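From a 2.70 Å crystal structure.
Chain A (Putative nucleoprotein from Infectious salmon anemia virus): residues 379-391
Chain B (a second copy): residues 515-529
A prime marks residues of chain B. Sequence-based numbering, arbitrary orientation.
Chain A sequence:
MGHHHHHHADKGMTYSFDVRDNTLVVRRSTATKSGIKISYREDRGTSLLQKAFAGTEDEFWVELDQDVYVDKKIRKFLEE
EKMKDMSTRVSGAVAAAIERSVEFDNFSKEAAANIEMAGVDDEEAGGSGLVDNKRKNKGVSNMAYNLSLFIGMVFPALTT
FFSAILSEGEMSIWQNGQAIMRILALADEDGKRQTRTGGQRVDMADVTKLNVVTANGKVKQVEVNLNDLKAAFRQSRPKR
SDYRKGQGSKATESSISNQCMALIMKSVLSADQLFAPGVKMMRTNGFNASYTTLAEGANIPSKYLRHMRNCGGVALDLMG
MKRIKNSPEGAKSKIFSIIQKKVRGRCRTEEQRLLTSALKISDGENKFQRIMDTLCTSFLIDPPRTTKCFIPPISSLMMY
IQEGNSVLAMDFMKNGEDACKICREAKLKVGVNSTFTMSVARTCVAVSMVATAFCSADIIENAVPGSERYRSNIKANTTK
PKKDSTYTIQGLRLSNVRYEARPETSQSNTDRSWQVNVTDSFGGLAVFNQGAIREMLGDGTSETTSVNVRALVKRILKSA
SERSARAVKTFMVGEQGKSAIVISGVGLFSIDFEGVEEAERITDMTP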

# COMPACT_ATOMS: atom_id res chain seq x y z
N PHE A 379 2.24 -0.54 -23.31
CA PHE A 379 3.49 -0.28 -22.63
C PHE A 379 3.29 -0.06 -21.13
O PHE A 379 4.19 -0.33 -20.35
CB PHE A 379 4.21 0.89 -23.29
CG PHE A 379 5.12 0.46 -24.40
CD1 PHE A 379 6.01 -0.59 -24.20
CD2 PHE A 379 5.08 1.08 -25.64
CE1 PHE A 379 6.87 -1.00 -25.22
CE2 PHE A 379 5.92 0.67 -26.67
CZ PHE A 379 6.81 -0.38 -26.46
N LEU A 380 2.11 0.40 -20.74
CA LEU A 380 1.75 0.47 -19.33
C LEU A 380 1.50 -0.92 -18.75
O LEU A 380 1.76 -1.15 -17.58
CB LEU A 380 0.48 1.29 -19.14
CG LEU A 380 0.43 2.72 -19.65
CD1 LEU A 380 -0.88 3.31 -19.16
CD2 LEU A 380 1.63 3.55 -19.18
N ILE A 381 0.95 -1.82 -19.56
CA ILE A 381 0.79 -3.20 -19.15
C ILE A 381 2.11 -4.00 -19.15
O ILE A 381 2.41 -4.73 -18.20
CB ILE A 381 -0.22 -3.92 -20.07
CG1 ILE A 381 -1.60 -3.25 -19.99
CG2 ILE A 381 -0.32 -5.42 -19.73
CD1 ILE A 381 -2.50 -3.61 -21.17
N ASP A 382 2.89 -3.87 -20.22
CA ASP A 382 4.14 -4.59 -20.38
C ASP A 382 5.28 -3.65 -20.73
O ASP A 382 5.51 -3.39 -21.91
CB ASP A 382 4.02 -5.61 -21.51
CG ASP A 382 3.28 -6.87 -21.10
OD1 ASP A 382 3.80 -7.58 -20.20
OD2 ASP A 382 2.20 -7.15 -21.68
N PRO A 383 6.01 -3.14 -19.72
CA PRO A 383 7.06 -2.12 -19.92
C PRO A 383 8.06 -2.47 -21.04
O PRO A 383 8.34 -3.65 -21.26
CB PRO A 383 7.80 -2.09 -18.56
CG PRO A 383 6.84 -2.65 -17.59
CD PRO A 383 5.91 -3.59 -18.32
N PRO A 384 8.60 -1.45 -21.71
CA PRO A 384 9.65 -1.65 -22.72
C PRO A 384 10.95 -2.11 -22.07
O PRO A 384 11.06 -2.05 -20.84
CB PRO A 384 9.84 -0.24 -23.30
CG PRO A 384 9.47 0.67 -22.16
CD PRO A 384 8.34 -0.02 -21.44
N ARG A 385 11.93 -2.55 -22.86
CA ARG A 385 13.22 -2.97 -22.30
C ARG A 385 13.89 -1.80 -21.61
O ARG A 385 14.11 -0.76 -22.22
CB ARG A 385 14.14 -3.53 -23.37
CG ARG A 385 13.64 -4.80 -24.00
CD ARG A 385 14.54 -5.26 -25.13
NE ARG A 385 13.89 -6.33 -25.88
CZ ARG A 385 13.90 -7.60 -25.50
NH1 ARG A 385 14.52 -7.96 -24.38
NH2 ARG A 385 13.28 -8.52 -26.24
N THR A 386 14.22 -1.99 -20.34
CA THR A 386 14.78 -0.91 -19.55
C THR A 386 16.12 -1.31 -18.97
O THR A 386 16.25 -2.35 -18.35
CB THR A 386 13.84 -0.54 -18.39
OG1 THR A 386 12.53 -0.31 -18.89
CG2 THR A 386 14.33 0.72 -17.69
N THR A 387 17.12 -0.47 -19.17
CA THR A 387 18.40 -0.69 -18.55
C THR A 387 18.61 0.39 -17.49
O THR A 387 18.01 1.45 -17.57
CB THR A 387 19.55 -0.73 -19.60
OG1 THR A 387 20.80 -0.85 -18.92
CG2 THR A 387 19.59 0.51 -20.39
N LYS A 388 19.44 0.10 -16.48
CA LYS A 388 19.70 0.97 -15.32
C LYS A 388 20.65 0.28 -14.36
O LYS A 388 20.87 -0.93 -14.46
CB LYS A 388 18.40 1.27 -14.56
CG LYS A 388 17.86 0.04 -13.85
CD LYS A 388 16.73 0.36 -12.92
CE LYS A 388 15.45 0.71 -13.66
NZ LYS A 388 14.41 1.24 -12.74
N CYS A 389 21.21 1.04 -13.42
CA CYS A 389 22.01 0.47 -12.32
C CYS A 389 21.44 0.76 -10.94
O CYS A 389 20.65 1.69 -10.74
CB CYS A 389 23.46 0.94 -12.39
SG CYS A 389 23.70 2.62 -11.89
N PHE A 390 21.88 -0.04 -9.98
CA PHE A 390 21.47 0.12 -8.60
C PHE A 390 22.66 0.58 -7.75
O PHE A 390 23.50 -0.23 -7.32
CB PHE A 390 20.86 -1.18 -8.08
CG PHE A 390 19.69 -1.64 -8.88
CD1 PHE A 390 18.49 -0.92 -8.88
CD2 PHE A 390 19.78 -2.76 -9.70
CE1 PHE A 390 17.41 -1.33 -9.64
CE2 PHE A 390 18.70 -3.17 -10.46
CZ PHE A 390 17.52 -2.45 -10.43
N ILE A 391 22.77 1.89 -7.53
CA ILE A 391 23.88 2.39 -6.75
C ILE A 391 23.38 3.13 -5.53
O ILE A 391 22.30 3.72 -5.56
CB ILE A 391 24.84 3.32 -7.55
CG1 ILE A 391 24.08 4.52 -8.13
CG2 ILE A 391 25.64 2.52 -8.57
CD1 ILE A 391 24.99 5.55 -8.81
N GLN B 515 -1.66 8.79 -12.91
CA GLN B 515 -0.82 7.60 -12.76
C GLN B 515 -1.64 6.32 -12.60
O GLN B 515 -2.27 6.08 -11.57
CB GLN B 515 0.23 7.75 -11.62
CG GLN B 515 0.84 6.41 -11.12
CD GLN B 515 2.27 6.51 -10.53
OE1 GLN B 515 3.16 7.11 -11.09
NE2 GLN B 515 2.48 5.87 -9.41
N VAL B 516 -1.62 5.49 -13.64
CA VAL B 516 -2.46 4.31 -13.64
C VAL B 516 -1.66 3.01 -13.61
O VAL B 516 -2.24 1.92 -13.65
CB VAL B 516 -3.41 4.33 -14.85
CG1 VAL B 516 -4.38 5.49 -14.72
CG2 VAL B 516 -2.62 4.43 -16.14
N ASN B 517 -0.33 3.10 -13.54
CA ASN B 517 0.50 1.91 -13.40
C ASN B 517 1.81 2.19 -12.67
O ASN B 517 2.27 3.33 -12.60
CB ASN B 517 0.81 1.26 -14.76
CG ASN B 517 1.90 2.00 -15.51
OD1 ASN B 517 1.86 3.23 -15.63
ND2 ASN B 517 2.90 1.27 -15.98
N VAL B 518 2.40 1.15 -12.13
CA VAL B 518 3.73 1.28 -11.57
C VAL B 518 4.60 0.20 -12.17
O VAL B 518 4.10 -0.69 -12.86
CB VAL B 518 3.74 1.20 -10.04
CG1 VAL B 518 3.04 2.41 -9.48
CG2 VAL B 518 3.05 -0.07 -9.56
N THR B 519 5.89 0.30 -11.93
CA THR B 519 6.83 -0.74 -12.32
C THR B 519 7.46 -1.28 -11.06
O THR B 519 7.31 -0.70 -9.97
CB THR B 519 7.92 -0.23 -13.30
OG1 THR B 519 8.65 0.88 -12.74
CG2 THR B 519 7.28 0.18 -14.61
N ASP B 520 8.15 -2.40 -11.20
CA ASP B 520 8.98 -2.85 -10.12
C ASP B 520 10.32 -2.11 -10.22
O ASP B 520 10.47 -1.18 -11.02
CB ASP B 520 9.17 -4.36 -10.19
CG ASP B 520 9.91 -4.80 -11.42
OD1 ASP B 520 10.42 -3.96 -12.20
OD2 ASP B 520 10.00 -6.04 -11.62
N SER B 521 11.30 -2.57 -9.46
CA SER B 521 12.59 -1.92 -9.43
C SER B 521 13.34 -2.02 -10.75
O SER B 521 14.12 -1.14 -11.11
CB SER B 521 13.44 -2.53 -8.32
OG SER B 521 12.66 -2.75 -7.17
N PHE B 522 13.07 -3.08 -11.50
CA PHE B 522 13.84 -3.36 -12.71
C PHE B 522 13.21 -2.73 -13.94
O PHE B 522 13.85 -2.62 -15.00
CB PHE B 522 13.96 -4.88 -12.85
CG PHE B 522 14.41 -5.54 -11.58
CD1 PHE B 522 15.73 -5.44 -11.17
CD2 PHE B 522 13.49 -6.18 -10.75
CE1 PHE B 522 16.16 -6.02 -9.98
CE2 PHE B 522 13.92 -6.75 -9.53
CZ PHE B 522 15.25 -6.66 -9.16
N GLY B 523 11.97 -2.28 -13.78
CA GLY B 523 11.22 -1.71 -14.88
C GLY B 523 10.82 -2.82 -15.83
O GLY B 523 10.53 -2.58 -17.00
N GLY B 524 10.80 -4.05 -15.33
CA GLY B 524 10.52 -5.20 -16.14
C GLY B 524 9.06 -5.60 -16.09
O GLY B 524 8.49 -6.10 -17.05
N LEU B 525 8.44 -5.33 -14.96
CA LEU B 525 7.11 -5.80 -14.66
C LEU B 525 6.24 -4.60 -14.29
O LEU B 525 6.67 -3.69 -13.60
CB LEU B 525 7.21 -6.77 -13.50
CG LEU B 525 5.93 -7.42 -13.00
CD1 LEU B 525 5.56 -8.55 -13.92
CD2 LEU B 525 6.15 -7.92 -11.60
N ALA B 526 5.01 -4.58 -14.75
CA ALA B 526 4.14 -3.48 -14.37
C ALA B 526 2.89 -3.96 -13.65
O ALA B 526 2.34 -5.01 -13.97
CB ALA B 526 3.78 -2.63 -15.56
N VAL B 527 2.47 -3.21 -12.63
CA VAL B 527 1.16 -3.42 -12.04
C VAL B 527 0.33 -2.22 -12.43
O VAL B 527 0.80 -1.09 -12.43
CB VAL B 527 1.21 -3.60 -10.50
CG1 VAL B 527 -0.21 -3.64 -9.91
CG2 VAL B 527 1.92 -4.87 -10.16
N PHE B 528 -0.92 -2.47 -12.79
CA PHE B 528 -1.73 -1.42 -13.39
C PHE B 528 -3.20 -1.50 -12.96
O PHE B 528 -3.66 -2.54 -12.50
CB PHE B 528 -1.59 -1.52 -14.91
CG PHE B 528 -1.94 -2.86 -15.44
CD1 PHE B 528 -3.25 -3.17 -15.79
CD2 PHE B 528 -0.96 -3.84 -15.59
CE1 PHE B 528 -3.58 -4.42 -16.27
CE2 PHE B 528 -1.28 -5.09 -16.08
CZ PHE B 528 -2.59 -5.38 -16.42
N ASN B 529 -3.92 -0.38 -13.09
CA ASN B 529 -5.34 -0.32 -12.75
C ASN B 529 -6.20 -0.85 -13.92
O ASN B 529 -6.38 -0.16 -14.94
CB ASN B 529 -5.73 1.12 -12.45
CG ASN B 529 -7.18 1.28 -12.06
OD1 ASN B 529 -8.09 0.85 -12.78
ND2 ASN B 529 -7.42 1.93 -10.92

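A single hydrogen bond crosses this contact with decided geometry, and it joins a lysine to a main-chain carbonyl rather than to an acid: Lys388 NZ donates to Ser521′ O at 2.9 Å. The rest of the contact, within the 649 Å² buried between the two stretches (both sides summed), is mostly nonpolar carbon packing against side chains and main-chain carbonyls, as the end of a helix and the extended segment after it meet a β-hairpin. Lys388 points toward the hairpin and reaches the turn with chi angles p, t, p, t; its aliphatic CE passes 3.9 Å from Phe522′ O, and NZ has further hydrogen bonding elsewhere in the structure, so the buried amine is not left unpaired.

The same carbonyl has a second neighbour, Phe390 CE1, 3.6 Å from Ser521′ O, which lies at the edge of the Phe390 ring, near its plane, where the slightly positive ring hydrogens suit an oxygen. Phe390 CZ also meets Phe522′ CD1 at 3.6 Å. The two rings are oblique, centroids 5.6 Å apart and planes at 86°. Phe522′ starts away from chain A along CA-to-CB, but its chi1 is -48° (m), and the CD1 side of the ring lies against Phe390.

The turn itself is organised by Asp520′, whose OD1 accepts from Gly524′ N at 3.2 Å and, more weakly, from Phe522′ N at 2.9 Å and Gly523′ N at 2.8 Å. Gly523′ has a phi of 72°, which favours glycine, and the partner adds a second constraint: an ideal CB here would point toward chain A and lie 3.3 Å from Thr386 CB. The CA atoms of Gly523′ and Thr386 are 5.9 Å apart, and Gly523′ O lies 3.2 Å from Pro383 CB. Thr386 points toward the turn, yet its hydroxyl bonds within its own chain, OG1 donating to Pro384 O at 3.0 Å.

Pro383 is a compact apolar wedge just past the helix. Its ring packs along the second half of the hairpin, CD 3.6 Å from Ala526′ CB and CG 3.9 Å from Leu525′ C, and on the first strand CG lies 4.1 Å from Thr519′ CG2. Ala526′ points toward chain A, and its small methyl fits close against the helix end, with CB 3.2 Å from Leu380 O. That carbonyl is also 3.1 Å from Asn517′ ND2.

The two strands of the hairpin are paired by Val518′ N to Val527′ O (2.8 Å) and Val527′ N to Val518′ O (3.0 Å). Val518′ and Val527′ turn away from chain A, while Asn517′, Ala526′ and Phe528′ turn toward it. Phe528′ offers a ring face to Ile381, whose CG1 sits 4.2 Å from the Phe528′ ring centroid and only 7° off the normal, a CH-pi contact; Ile381 CG2 touches Phe528′ CE2 at 3.8 Å. Leu380, buried and in the m, t rotamer, places CD1 3.7 Å from Val516′ CG2, extending the apolar packing to the residue just before the first strand.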